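Local coordinates for galactose-binding-like protein (Bacteroides thetaiotaomicron, PDB 7M1B) that is a SusE-like, galactose-binding-like protein that probably recognises sugars and may also take part in glycan degradation, at residues I319-W324 and S330-T335; S273-M278 and Y282-G287; P121-I126 and Q267-T272; L205-F210 and S230-D235. All coordinates share one frame; numbering follows the deposited sequence.

Contact 1. Residues I319-W324 and S330-T335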
loop_
_atom_site.group_PDB
_atom_site.type_symbol
_atom_site.label_atom_id
_atom_site.label_comp_id
_atom_site.label_asym_id
_atom_site.label_seq_id
_atom_site.Cartn_x
_atom_site.Cartn_y
_atom_site.Cartn_z
ATOM N N ILE A 319 12.200 5.950 -6.486
ATOM C CA ILE A 319 12.791 6.744 -7.568
ATOM C C ILE A 319 14.079 7.419 -7.098
ATOM O O ILE A 319 14.135 7.988 -5.992
ATOM C CB ILE A 319 11.747 7.777 -8.066
ATOM C CG1 ILE A 319 10.528 7.056 -8.670
ATOM C CG2 ILE A 319 12.384 8.663 -9.122
ATOM C CD1 ILE A 319 10.852 5.933 -9.619
ATOM N N LYS A 320 15.111 7.405 -7.990
ATOM C CA LYS A 320 16.332 8.194 -7.811
ATOM C C LYS A 320 16.215 9.437 -8.692
ATOM O O LYS A 320 16.332 9.305 -9.891
ATOM C CB LYS A 320 17.598 7.402 -8.127
ATOM C CG LYS A 320 18.883 8.134 -7.759
ATOM C CD LYS A 320 20.090 7.204 -8.100
ATOM C CE LYS A 320 21.384 7.825 -7.573
ATOM N NZ LYS A 320 22.551 6.954 -7.910
ATOM N N PRO A 321 15.848 10.632 -8.201
ATOM C CA PRO A 321 15.561 11.775 -9.101
ATOM C C PRO A 321 16.602 12.040 -10.197
ATOM O O PRO A 321 16.256 12.333 -11.350
ATOM C CB PRO A 321 15.529 12.976 -8.145
ATOM C CG PRO A 321 14.981 12.375 -6.864
ATOM C CD PRO A 321 15.648 10.992 -6.775
ATOM N N SER A 322 17.890 11.940 -9.852
ATOM C CA SER A 322 18.947 12.211 -10.835
ATOM C C SER A 322 19.052 11.141 -11.923
ATOM O O SER A 322 19.577 11.401 -13.036
ATOM C CB SER A 322 20.261 12.251 -10.102
ATOM O OG SER A 322 20.605 10.904 -9.702
ATOM N N GLY A 323 18.683 9.896 -11.571
ATOM C CA GLY A 323 18.898 8.759 -12.454
ATOM C C GLY A 323 20.405 8.432 -12.615
ATOM O O GLY A 323 20.781 7.629 -13.470
ATOM N N TRP A 324 21.294 8.958 -11.741
ATOM C CA TRP A 324 22.727 8.691 -11.841
ATOM C C TRP A 324 23.028 7.255 -11.471
ATOM O O TRP A 324 22.227 6.573 -10.804
ATOM C CB TRP A 324 23.470 9.660 -10.908
ATOM C CG TRP A 324 23.478 11.101 -11.359
ATOM C CD1 TRP A 324 23.008 11.651 -12.522
ATOM C CD2 TRP A 324 24.121 12.164 -10.636
ATOM N NE1 TRP A 324 23.279 13.003 -12.549
ATOM C CE2 TRP A 324 23.948 13.346 -11.399
ATOM C CE3 TRP A 324 24.740 12.256 -9.380
ATOM C CZ2 TRP A 324 24.457 14.576 -10.962
ATOM C CZ3 TRP A 324 25.269 13.465 -8.965
ATOM C CH2 TRP A 324 25.095 14.623 -9.735
ATOM N N SER A 330 23.012 12.790 -6.332
ATOM C CA SER A 330 22.973 14.244 -6.499
ATOM C C SER A 330 22.522 14.877 -5.176
ATOM O O SER A 330 21.942 14.164 -4.324
ATOM C CB SER A 330 22.067 14.670 -7.620
ATOM O OG SER A 330 20.693 14.501 -7.265
ATOM N N GLU A 331 22.601 16.220 -5.084
ATOM C CA GLU A 331 22.075 16.915 -3.924
ATOM C C GLU A 331 20.563 16.692 -3.830
ATOM O O GLU A 331 20.035 16.491 -2.717
ATOM C CB GLU A 331 22.333 18.421 -4.040
ATOM C CG GLU A 331 23.759 18.814 -3.679
ATOM C CD GLU A 331 24.171 20.235 -4.065
ATOM O OE1 GLU A 331 23.270 21.095 -4.364
ATOM O OE2 GLU A 331 25.397 20.491 -4.078
ATOM N N GLU A 332 19.883 16.715 -4.984
ATOM C CA GLU A 332 18.442 16.478 -5.080
ATOM C C GLU A 332 18.089 15.048 -4.643
ATOM O O GLU A 332 17.157 14.877 -3.845
ATOM C CB GLU A 332 17.960 16.686 -6.520
ATOM C CG GLU A 332 16.477 16.431 -6.676
ATOM C CD GLU A 332 15.950 16.413 -8.113
ATOM O OE1 GLU A 332 16.768 16.328 -9.102
ATOM O OE2 GLU A 332 14.729 16.522 -8.275
ATOM N N ASP A 333 18.909 14.053 -5.030
ATOM C CA ASP A 333 18.721 12.678 -4.561
ATOM C C ASP A 333 18.780 12.614 -3.028
ATOM O O ASP A 333 17.930 11.909 -2.394
ATOM C CB ASP A 333 19.827 11.766 -5.096
ATOM C CG ASP A 333 19.776 11.529 -6.608
ATOM O OD1 ASP A 333 18.680 11.665 -7.213
ATOM O OD2 ASP A 333 20.895 11.170 -7.186
ATOM N N ILE A 334 19.769 13.253 -2.438
ATOM C CA ILE A 334 19.980 13.137 -0.984
ATOM C C ILE A 334 18.893 13.863 -0.182
ATOM O O ILE A 334 18.313 13.307 0.756
ATOM C CB ILE A 334 21.387 13.658 -0.676
ATOM C CG1 ILE A 334 22.442 12.662 -1.193
ATOM C CG2 ILE A 334 21.493 13.889 0.839
ATOM C CD1 ILE A 334 23.831 13.255 -1.284
ATOM N N THR A 335 18.527 15.063 -0.606
ATOM C CA THR A 335 17.407 15.745 0.000
ATOM C C THR A 335 16.132 14.906 -0.134
ATOM O O THR A 335 15.365 14.773 0.840
ATOM C CB THR A 335 17.274 17.148 -0.626
ATOM O OG1 THR A 335 18.511 17.832 -0.409
ATOM C CG2 THR A 335 16.139 17.972 -0.045
#

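Contact 2. Residues S273-M278 and Y282-G287. With EDO (1,2-ethanediol), chain B.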
loop_
_atom_site.group_PDB
_atom_site.type_symbol
_atom_site.label_atom_id
_atom_site.label_comp_id
_atom_site.label_asym_id
_atom_site.label_seq_id
_atom_site.Cartn_x
_atom_site.Cartn_y
_atom_site.Cartn_z
ATOM N N SER A 273 8.639 5.602 3.396
ATOM C CA SER A 273 9.785 4.685 3.527
ATOM C C SER A 273 11.054 5.539 3.507
ATOM O O SER A 273 11.194 6.478 2.694
ATOM C CB SER A 273 9.812 3.761 2.282
ATOM O OG SER A 273 10.913 2.901 2.417
ATOM N N TRP A 274 11.944 5.310 4.497
ATOM C CA TRP A 274 13.261 5.922 4.472
ATOM C C TRP A 274 14.369 4.906 4.308
ATOM O O TRP A 274 14.351 3.884 4.978
ATOM C CB TRP A 274 13.560 6.647 5.797
ATOM C CG TRP A 274 12.766 7.917 5.950
ATOM C CD1 TRP A 274 13.254 9.174 5.740
ATOM C CD2 TRP A 274 11.455 8.059 6.515
ATOM N NE1 TRP A 274 12.329 10.113 6.139
ATOM C CE2 TRP A 274 11.213 9.453 6.611
ATOM C CE3 TRP A 274 10.438 7.165 6.902
ATOM C CZ2 TRP A 274 9.983 9.974 7.073
ATOM C CZ3 TRP A 274 9.257 7.688 7.423
ATOM C CH2 TRP A 274 9.027 9.067 7.489
ATOM N N GLN A 275 15.322 5.238 3.400
ATOM C CA GLN A 275 16.519 4.437 3.216
ATOM C C GLN A 275 17.528 4.722 4.352
ATOM O O GLN A 275 17.550 5.822 4.924
ATOM C CB GLN A 275 17.243 4.843 1.915
ATOM C CG GLN A 275 16.433 4.444 0.664
ATOM C CD GLN A 275 17.090 5.065 -0.548
ATOM O OE1 GLN A 275 18.311 5.011 -0.723
ATOM N NE2 GLN A 275 16.255 5.639 -1.404
ATOM N N ARG A 276 18.422 3.736 4.608
ATOM C CA ARG A 276 19.509 3.980 5.581
ATOM C C ARG A 276 20.415 5.029 4.915
ATOM O O ARG A 276 20.663 5.044 3.697
ATOM C CB ARG A 276 20.284 2.644 5.778
ATOM C CG ARG A 276 21.583 2.801 6.569
ATOM C CD ARG A 276 22.784 3.032 5.668
ATOM N NE ARG A 276 23.044 1.832 4.817
ATOM C CZ ARG A 276 23.890 0.832 5.171
ATOM N NH1 ARG A 276 24.626 0.917 6.308
ATOM N NH2 ARG A 276 23.960 -0.200 4.382
ATOM N N SER A 277 20.972 5.935 5.745
ATOM C CA SER A 277 21.562 7.162 5.240
ATOM C C SER A 277 22.981 7.366 5.756
ATOM O O SER A 277 23.897 7.477 4.938
ATOM C CB SER A 277 20.653 8.309 5.593
ATOM O OG SER A 277 20.541 8.329 7.037
ATOM N N MET A 278 23.184 7.518 7.099
ATOM C CA MET A 278 24.487 7.718 7.713
ATOM C C MET A 278 25.202 8.902 7.069
ATOM O O MET A 278 26.408 8.866 6.750
ATOM C CB MET A 278 25.340 6.432 7.617
ATOM C CG MET A 278 24.687 5.319 8.405
ATOM S SD MET A 278 25.621 3.854 8.269
ATOM C CE MET A 278 24.584 2.852 9.195
ATOM N N TYR A 282 25.055 6.594 1.811
ATOM C CA TYR A 282 24.484 5.250 1.668
ATOM C C TYR A 282 23.188 5.199 0.873
ATOM O O TYR A 282 22.636 4.124 0.632
ATOM C CB TYR A 282 24.326 4.569 3.025
ATOM C CG TYR A 282 25.653 4.063 3.492
ATOM C CD1 TYR A 282 26.508 4.899 4.240
ATOM C CD2 TYR A 282 25.991 2.714 3.360
ATOM C CE1 TYR A 282 27.747 4.424 4.675
ATOM C CE2 TYR A 282 27.251 2.245 3.720
ATOM C CZ TYR A 282 28.097 3.085 4.473
ATOM O OH TYR A 282 29.329 2.609 4.886
ATOM N N TYR A 283 22.637 6.378 0.561
ATOM C CA TYR A 283 21.443 6.345 -0.270
ATOM C C TYR A 283 21.686 5.663 -1.618
ATOM O O TYR A 283 22.753 5.779 -2.262
ATOM C CB TYR A 283 20.837 7.758 -0.459
ATOM C CG TYR A 283 20.244 8.391 0.772
ATOM C CD1 TYR A 283 19.439 7.654 1.651
ATOM C CD2 TYR A 283 20.421 9.759 1.028
ATOM C CE1 TYR A 283 18.868 8.263 2.773
ATOM C CE2 TYR A 283 19.832 10.381 2.145
ATOM C CZ TYR A 283 18.999 9.646 2.965
ATOM O OH TYR A 283 18.449 10.209 4.095
ATOM N N TYR A 284 20.655 4.965 -2.058
ATOM C CA TYR A 284 20.559 4.398 -3.408
ATOM C C TYR A 284 21.686 3.369 -3.649
ATOM O O TYR A 284 22.166 3.220 -4.775
ATOM C CB TYR A 284 20.596 5.541 -4.444
ATOM C CG TYR A 284 19.348 6.377 -4.356
ATOM C CD1 TYR A 284 18.115 5.893 -4.785
ATOM C CD2 TYR A 284 19.448 7.651 -3.860
ATOM C CE1 TYR A 284 16.959 6.669 -4.691
ATOM C CE2 TYR A 284 18.300 8.437 -3.735
ATOM C CZ TYR A 284 17.074 7.957 -4.207
ATOM O OH TYR A 284 15.921 8.688 -4.103
ATOM N N ARG A 285 22.085 2.683 -2.583
ATOM C CA ARG A 285 23.034 1.561 -2.671
ATOM C C ARG A 285 23.026 0.881 -1.290
ATOM O O ARG A 285 22.224 1.246 -0.411
ATOM C CB ARG A 285 24.454 2.098 -2.960
ATOM C CG ARG A 285 25.140 2.921 -1.858
ATOM C CD ARG A 285 26.599 3.364 -2.135
ATOM N NE ARG A 285 27.313 3.961 -0.966
ATOM C CZ ARG A 285 28.170 3.374 -0.099
ATOM N NH1 ARG A 285 28.458 2.081 -0.224
ATOM N NH2 ARG A 285 28.728 4.092 0.895
ATOM N N ALA A 286 23.795 -0.218 -1.169
ATOM C CA ALA A 286 24.036 -0.829 0.131
ATOM C C ALA A 286 22.739 -1.163 0.875
ATOM O O ALA A 286 22.522 -0.786 2.036
ATOM C CB ALA A 286 24.948 0.067 0.967
ATOM N N GLY A 287 21.868 -1.844 0.146
ATOM C CA GLY A 287 20.661 -2.401 0.727
ATOM C C GLY A 287 19.414 -1.567 0.427
ATOM O O GLY A 287 18.337 -2.059 0.743
HETATM C C1 EDO B . 26.750 -0.712 9.811
HETATM O O1 EDO B . 27.208 0.514 9.250
HETATM C C2 EDO B . 25.821 -1.390 8.868
HETATM O O2 EDO B . 26.112 -1.288 7.440
HETATM O O HOH W 1 16.788 8.410 5.322
HETATM O O HOH W 2 21.688 2.052 2.288
#

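Contact 3. Residues P121-I126 and Q267-T272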
loop_
_atom_site.group_PDB
_atom_site.type_symbol
_atom_site.label_atom_id
_atom_site.label_comp_id
_atom_site.label_asym_id
_atom_site.label_seq_id
_atom_site.Cartn_x
_atom_site.Cartn_y
_atom_site.Cartn_z
ATOM N N PRO A 121 -16.868 3.542 2.646
ATOM C CA PRO A 121 -15.956 4.676 2.733
ATOM C C PRO A 121 -14.554 4.266 2.283
ATOM O O PRO A 121 -14.123 3.119 2.473
ATOM C CB PRO A 121 -15.915 4.992 4.234
ATOM C CG PRO A 121 -17.041 4.235 4.873
ATOM C CD PRO A 121 -17.420 3.094 3.934
ATOM N N THR A 122 -13.866 5.250 1.667
ATOM C CA THR A 122 -12.420 5.150 1.446
ATOM C C THR A 122 -11.795 6.519 1.756
ATOM O O THR A 122 -12.494 7.488 2.116
ATOM C CB THR A 122 -12.067 4.678 0.008
ATOM O OG1 THR A 122 -10.664 4.351 -0.067
ATOM C CG2 THR A 122 -12.397 5.713 -1.055
ATOM N N PHE A 123 -10.462 6.619 1.640
ATOM C CA PHE A 123 -9.767 7.858 1.981
ATOM C C PHE A 123 -10.219 8.975 1.055
ATOM O O PHE A 123 -10.033 8.865 -0.161
ATOM C CB PHE A 123 -8.246 7.637 1.988
ATOM C CG PHE A 123 -7.975 6.621 3.066
ATOM C CD1 PHE A 123 -7.848 7.087 4.395
ATOM C CD2 PHE A 123 -7.778 5.259 2.835
ATOM C CE1 PHE A 123 -7.716 6.181 5.426
ATOM C CE2 PHE A 123 -7.638 4.343 3.875
ATOM C CZ PHE A 123 -7.538 4.831 5.180
ATOM N N GLY A 124 -10.917 9.967 1.638
ATOM C CA GLY A 124 -11.378 11.173 0.948
ATOM C C GLY A 124 -12.552 10.876 -0.002
ATOM O O GLY A 124 -12.923 11.694 -0.845
ATOM N N GLY A 125 -13.244 9.754 0.189
ATOM C CA GLY A 125 -14.412 9.495 -0.660
ATOM C C GLY A 125 -15.031 8.133 -0.420
ATOM O O GLY A 125 -15.164 7.655 0.709
ATOM N N ILE A 126 -15.526 7.558 -1.538
ATOM C CA ILE A 126 -16.224 6.293 -1.444
ATOM C C ILE A 126 -15.650 5.334 -2.487
ATOM O O ILE A 126 -15.073 5.756 -3.506
ATOM C CB ILE A 126 -17.745 6.487 -1.611
ATOM C CG1 ILE A 126 -18.029 7.236 -2.916
ATOM C CG2 ILE A 126 -18.329 7.179 -0.384
ATOM C CD1 ILE A 126 -19.530 7.188 -3.325
ATOM N N GLN A 267 -7.481 -0.289 7.779
ATOM C CA GLN A 267 -7.643 0.030 6.369
ATOM C C GLN A 267 -6.525 0.991 6.006
ATOM O O GLN A 267 -6.461 2.080 6.572
ATOM C CB GLN A 267 -9.040 0.679 6.138
ATOM C CG GLN A 267 -9.415 0.746 4.650
ATOM C CD GLN A 267 -9.616 -0.587 3.962
ATOM O OE1 GLN A 267 -10.316 -1.491 4.432
ATOM N NE2 GLN A 267 -9.015 -0.704 2.793
ATOM N N LEU A 268 -5.583 0.592 5.128
ATOM C CA LEU A 268 -4.394 1.383 4.878
ATOM C C LEU A 268 -4.594 2.386 3.750
ATOM O O LEU A 268 -5.174 2.063 2.677
ATOM C CB LEU A 268 -3.251 0.425 4.540
ATOM C CG LEU A 268 -2.807 -0.460 5.697
ATOM C CD1 LEU A 268 -1.656 -1.420 5.273
ATOM C CD2 LEU A 268 -2.326 0.383 6.897
ATOM N N SER A 269 -4.006 3.560 3.928
ATOM C CA SER A 269 -4.005 4.638 2.959
ATOM C C SER A 269 -2.676 4.740 2.224
ATOM O O SER A 269 -2.655 4.804 1.014
ATOM C CB SER A 269 -4.416 5.970 3.534
ATOM O OG SER A 269 -3.550 6.307 4.644
ATOM N N ARG A 270 -1.594 4.878 2.967
ATOM C CA ARG A 270 -0.288 5.111 2.349
ATOM C C ARG A 270 0.803 4.836 3.385
ATOM O O ARG A 270 0.494 4.579 4.560
ATOM C CB ARG A 270 -0.266 6.613 1.982
ATOM C CG ARG A 270 -0.258 7.552 3.182
ATOM C CD ARG A 270 -0.401 9.033 2.723
ATOM N NE ARG A 270 -0.295 9.964 3.858
ATOM C CZ ARG A 270 0.809 10.472 4.440
ATOM N NH1 ARG A 270 2.034 10.181 4.021
ATOM N NH2 ARG A 270 0.654 11.288 5.471
ATOM N N PHE A 271 2.057 4.735 2.920
ATOM C CA PHE A 271 3.149 4.657 3.875
ATOM C C PHE A 271 4.314 5.487 3.347
ATOM O O PHE A 271 4.352 5.877 2.177
ATOM C CB PHE A 271 3.544 3.178 4.107
ATOM C CG PHE A 271 4.237 2.470 2.958
ATOM C CD1 PHE A 271 3.516 1.955 1.861
ATOM C CD2 PHE A 271 5.631 2.467 2.881
ATOM C CE1 PHE A 271 4.180 1.324 0.799
ATOM C CE2 PHE A 271 6.286 1.831 1.823
ATOM C CZ PHE A 271 5.571 1.314 0.728
ATOM N N THR A 272 5.234 5.788 4.274
ATOM C CA THR A 272 6.440 6.549 3.967
ATOM C C THR A 272 7.635 5.645 4.302
ATOM O O THR A 272 7.629 4.951 5.343
ATOM C CB THR A 272 6.600 7.838 4.782
ATOM O OG1 THR A 272 5.367 8.536 4.601
ATOM C CG2 THR A 272 7.757 8.698 4.334
#

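Contact 4. Residues L205-F210 and S230-D235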
loop_
_atom_site.group_PDB
_atom_site.type_symbol
_atom_site.label_atom_id
_atom_site.label_comp_id
_atom_site.label_asym_id
_atom_site.label_seq_id
_atom_site.Cartn_x
_atom_site.Cartn_y
_atom_site.Cartn_z
ATOM N N LEU A 205 -0.416 5.131 12.095
ATOM C CA LEU A 205 -0.708 4.016 12.971
ATOM C C LEU A 205 0.360 3.975 14.083
ATOM O O LEU A 205 1.548 4.253 13.847
ATOM C CB LEU A 205 -0.744 2.730 12.169
ATOM C CG LEU A 205 -1.802 2.715 11.069
ATOM C CD1 LEU A 205 -1.742 1.378 10.366
ATOM C CD2 LEU A 205 -3.188 2.985 11.666
ATOM N N ASP A 206 -0.051 3.534 15.263
ATOM C CA ASP A 206 0.803 3.540 16.469
ATOM C C ASP A 206 2.025 2.637 16.254
ATOM O O ASP A 206 1.939 1.414 16.265
ATOM C CB ASP A 206 -0.067 2.975 17.590
ATOM C CG ASP A 206 0.636 2.951 18.975
ATOM O OD1 ASP A 206 1.866 3.147 19.023
ATOM O OD2 ASP A 206 -0.050 2.577 19.970
ATOM N N LEU A 207 3.189 3.283 16.110
ATOM C CA LEU A 207 4.424 2.590 15.809
ATOM C C LEU A 207 4.834 1.609 16.907
ATOM O O LEU A 207 5.591 0.645 16.655
ATOM C CB LEU A 207 5.538 3.600 15.515
ATOM C CG LEU A 207 5.385 4.301 14.157
ATOM C CD1 LEU A 207 6.292 5.543 14.053
ATOM C CD2 LEU A 207 5.660 3.341 12.959
ATOM N N THR A 208 4.454 1.904 18.167
ATOM C CA THR A 208 4.926 1.074 19.257
ATOM C C THR A 208 4.301 -0.309 19.267
ATOM O O THR A 208 4.947 -1.232 19.810
ATOM C CB THR A 208 4.587 1.729 20.613
ATOM O OG1 THR A 208 3.186 1.652 20.913
ATOM C CG2 THR A 208 5.001 3.174 20.728
ATOM N N LYS A 209 3.235 -0.504 18.443
ATOM C CA LYS A 209 2.603 -1.830 18.343
ATOM C C LYS A 209 3.209 -2.659 17.188
ATOM O O LYS A 209 2.953 -3.878 17.150
ATOM C CB LYS A 209 1.072 -1.738 18.151
ATOM C CG LYS A 209 0.306 -0.919 19.219
ATOM C CD LYS A 209 -1.187 -0.943 19.019
ATOM C CE LYS A 209 -1.953 -0.375 20.216
ATOM N NZ LYS A 209 -3.390 -0.708 20.097
ATOM N N PHE A 210 4.115 -2.064 16.387
ATOM C CA PHE A 210 4.699 -2.807 15.267
ATOM C C PHE A 210 5.837 -3.724 15.735
ATOM O O PHE A 210 6.723 -3.303 16.546
ATOM C CB PHE A 210 5.313 -1.847 14.230
ATOM C CG PHE A 210 4.299 -1.202 13.327
ATOM C CD1 PHE A 210 3.309 -0.333 13.821
ATOM C CD2 PHE A 210 4.418 -1.334 11.938
ATOM C CE1 PHE A 210 2.417 0.261 12.949
ATOM C CE2 PHE A 210 3.528 -0.699 11.081
ATOM C CZ PHE A 210 2.514 0.121 11.592
ATOM N N SER A 230 13.533 -1.942 14.459
ATOM C CA SER A 230 14.168 -0.650 14.294
ATOM C C SER A 230 13.506 0.187 13.222
ATOM O O SER A 230 13.629 1.424 13.220
ATOM C CB SER A 230 15.623 -0.916 13.944
ATOM O OG SER A 230 16.327 -1.418 15.086
ATOM N N LEU A 231 12.770 -0.448 12.269
ATOM C CA LEU A 231 12.109 0.391 11.279
ATOM C C LEU A 231 10.937 1.190 11.838
ATOM O O LEU A 231 10.416 2.092 11.149
ATOM C CB LEU A 231 11.583 -0.417 10.084
ATOM C CG LEU A 231 12.651 -1.273 9.354
ATOM C CD1 LEU A 231 11.922 -1.937 8.150
ATOM C CD2 LEU A 231 13.797 -0.324 8.847
ATOM N N PHE A 232 10.601 0.945 13.111
ATOM C CA PHE A 232 9.413 1.595 13.667
ATOM C C PHE A 232 9.755 2.239 15.010
ATOM O O PHE A 232 8.814 2.538 15.767
ATOM C CB PHE A 232 8.389 0.461 13.945
ATOM C CG PHE A 232 8.154 -0.471 12.773
ATOM C CD1 PHE A 232 7.659 -0.021 11.542
ATOM C CD2 PHE A 232 8.621 -1.815 12.860
ATOM C CE1 PHE A 232 7.467 -0.887 10.465
ATOM C CE2 PHE A 232 8.445 -2.653 11.755
ATOM C CZ PHE A 232 7.940 -2.213 10.550
ATOM N N ASN A 233 10.998 2.673 15.171
ATOM C CA ASN A 233 11.399 3.244 16.472
ATOM C C ASN A 233 11.390 4.800 16.504
ATOM O O ASN A 233 11.841 5.421 17.483
ATOM C CB ASN A 233 12.731 2.672 16.918
ATOM C CG ASN A 233 13.867 3.070 16.018
ATOM O OD1 ASN A 233 13.697 3.880 15.090
ATOM N ND2 ASN A 233 15.020 2.439 16.220
ATOM N N GLY A 234 11.069 5.426 15.389
ATOM C CA GLY A 234 10.986 6.877 15.228
ATOM C C GLY A 234 12.294 7.505 14.748
ATOM O O GLY A 234 12.276 8.672 14.379
ATOM N N ASP A 235 13.428 6.782 14.746
ATOM C CA ASP A 235 14.733 7.402 14.453
ATOM C C ASP A 235 14.910 7.377 12.929
ATOM O O ASP A 235 15.050 6.331 12.304
ATOM C CB ASP A 235 15.866 6.607 15.121
ATOM C CG ASP A 235 17.310 7.161 14.957
ATOM O OD1 ASP A 235 17.563 8.238 14.300
ATOM O OD2 ASP A 235 18.241 6.511 15.511
#

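Contact 1. Residues I319-W324 and S330-T335
With CG anti to its own carbonyl carbon (chi1 -68°), D333 swings its carboxylate from the first turn of helix 331-338 back to the loop, where S322 holds OG between its backbone N and carbonyl carbon (chi1 72°) to meet it. The carboxylate takes S322 with both oxygens, each on its syn side: S322 N donates to D333 OD1 at 2.8 Å, nearly straight, and S322 OG gives its proton to D333 OD2 at 2.5 Å. S322 OG in turn accepts from W324 N, an ST turn that overlaps the end of the type I beta turn K320-G323. D333 OD2 has a second donor, S330 N, which comes from above the carboxylate plane; D333 N bonds back to S330 OG at 2.9 Å. This is a capping box, S330 being the N-cap, so D333, the helix residue of the box, also ties the helix start to the loop after strand 311-317. A leucine in place of D333 would probably leave S322 N, S322 OG and S330 N without their acceptor and set the loop free to move off the helix. Van der Waals contacts frame these bonds. P321 lays CD against D333 OD1 at 3.1 Å and CB against the carboxylate of E332, while S330 CB sits over the six-membered ring of W324, a CH-pi contact 3.8 Å from its centroid. The extended chain of K320 passes D333 with CE 3.4 Å from OD2, but its NZ bonds to W324 O and S328 O; at 4.6 Å from D333 OD2 that charge probably still steadies the carboxylate.

Contact 2. Residues S273-M278 and Y282-G287
The backbones of S277 and Y282 come within 5.0 Å, CA to CA, where the chain turns back on itself; a weak bond from Y282 N to S277 O closes the loop, and a type II beta turn, Y282-R285, follows. Q275 reaches into that turn: its OE1 accepts from Y284 N at 2.7 Å, in the carbonyl plane, while NE2 lies over one face of the Y284 ring, 3.5 Å from CE1, and bonds onward to E341. R276, bent at chi2 and chi3, brings its guanidinium under Y282, whose CD2 stands 3.3 Å above the centre of the plane, the two planes 29° apart. In the guanidinium plane NH2 donates to A286 O at 2.8 Å, and at its edge NH1 donates to O2 of a 1,2-ethanediol, probably from the crystallisation liquor. NE donates to a water that also bonds to Y282 O. The segments form the turn-rich loop that follows strand 256-274 in the galactose-binding-like domain, where helix 331-338 packs against Y283 and Y284. M278 SD lies over one face of the Y282 ring, 4.5 Å from its centroid, a Met-aromatic contact; R285 NH2 is over the opposite face. At the edge of Y283 a water accepts from its OH and donates to Q275 O; S277 lies over one ring face, its CB 3.3 Å from Y283 OH. S277 OG itself bonds to the carbonyls of G237 and L238.

Contact 3. Residues P121-I126 and Q267-T272
A CH-pi contact is at the centre of this packing: F123 lays one face of its ring on S269, whose CB stands over the centre, 3.4 Å from the centroid and only 6° off the ring normal. CG of F123 is anti to the carbonyl carbon (chi1 -62°), which sends the ring out from the turn to the strand. Backbone carbonyls make the second group of contacts. Q267 O lies at the ring edge, in plane, 3.3 Å from F123 CZ, and L268 O is 3.6 Å from F123 CE2. Apolar contact is slight, with Q267 CG 4.1 Å from F123 CE2, though T379 of strand 370-380 also touches the ring. The polar groups are tied elsewhere: S269 OG bonds to E202, Q267 NE2 to I349 O, and F123 O accepts from R169. An alanine at F123 would probably leave S269 CB without the ring face it packs on and the Q267 carbonyl without its contact at the ring edge, and open a gap between the turn and the strand. F123 sits in the type II beta turn T122-G125 of a two-strand hairpin, and S269 with R270 forms a classic beta bulge opposite Y377, making this a hairpin tip docked on a bulged strand of the galactose-binding-like domain.

Contact 4. Residues L205-F210 and S230-D235
The F232 ring is sandwiched: F210 lies over one face, with CD2 3.4 Å above the plane and toward the rim, and L231 CB is over the centre of the opposite face, while L207 CD2 comes to the edge. F210 and F232 meet obliquely, their centroids 4.8 Å apart and their planes at 38°. The closest atoms are F210 CD2 and F232 CE1, at 3.4 Å. F210 CB adds a CH-pi contact to the same face, 3.8 Å from the F232 centroid. At the edge of the F210 ring, in plane, lies D206 O. In F232 a chi1 of -51° puts CG anti to the carbonyl carbon, beside the backbone N, and turns the ring toward F210. L207 crosses F232 at about a right angle, its CB 3.5 Å from F232 O and its CD2 4.1 Å from F232 CB. Both segments are loops with short 3-10 turns, on the flank of the beta-sandwich of the galactose-binding-like domain: F210 also packs on M262 of strand 256-274, and F232 on L374 of strand 370-380 and on the ring of F260. Asx turns shape the two loops. D206 OD1 takes T208 N and T208 OG1 from the same face of its carboxylate, the latter at 2.7 Å, and N233 OD1 accepts from D235 N at 2.9 Å. N233 is further tied to N242 and Q373.

Contacts 2 and 4 are buried, contact 3 is partly so, and contact 1 is at the surface. Strand 256-274 serves both contact 2, at its end, and contact 3, farther back, whose centres are 27 Å apart. Contacts 1 and 2 adjoin, Y284 OH bonding to I319 O, and helix 331-338 also packs on Y283. Contact 4 meets contact 3 through L205 and L268. The chemistry follows place: a carboxylate-centred capping box in a surface contact, arginine, amide and tyrosine groups with water in contact 2, a ring on a serine where the hairpin meets the strand, and apolar rings in contact 4.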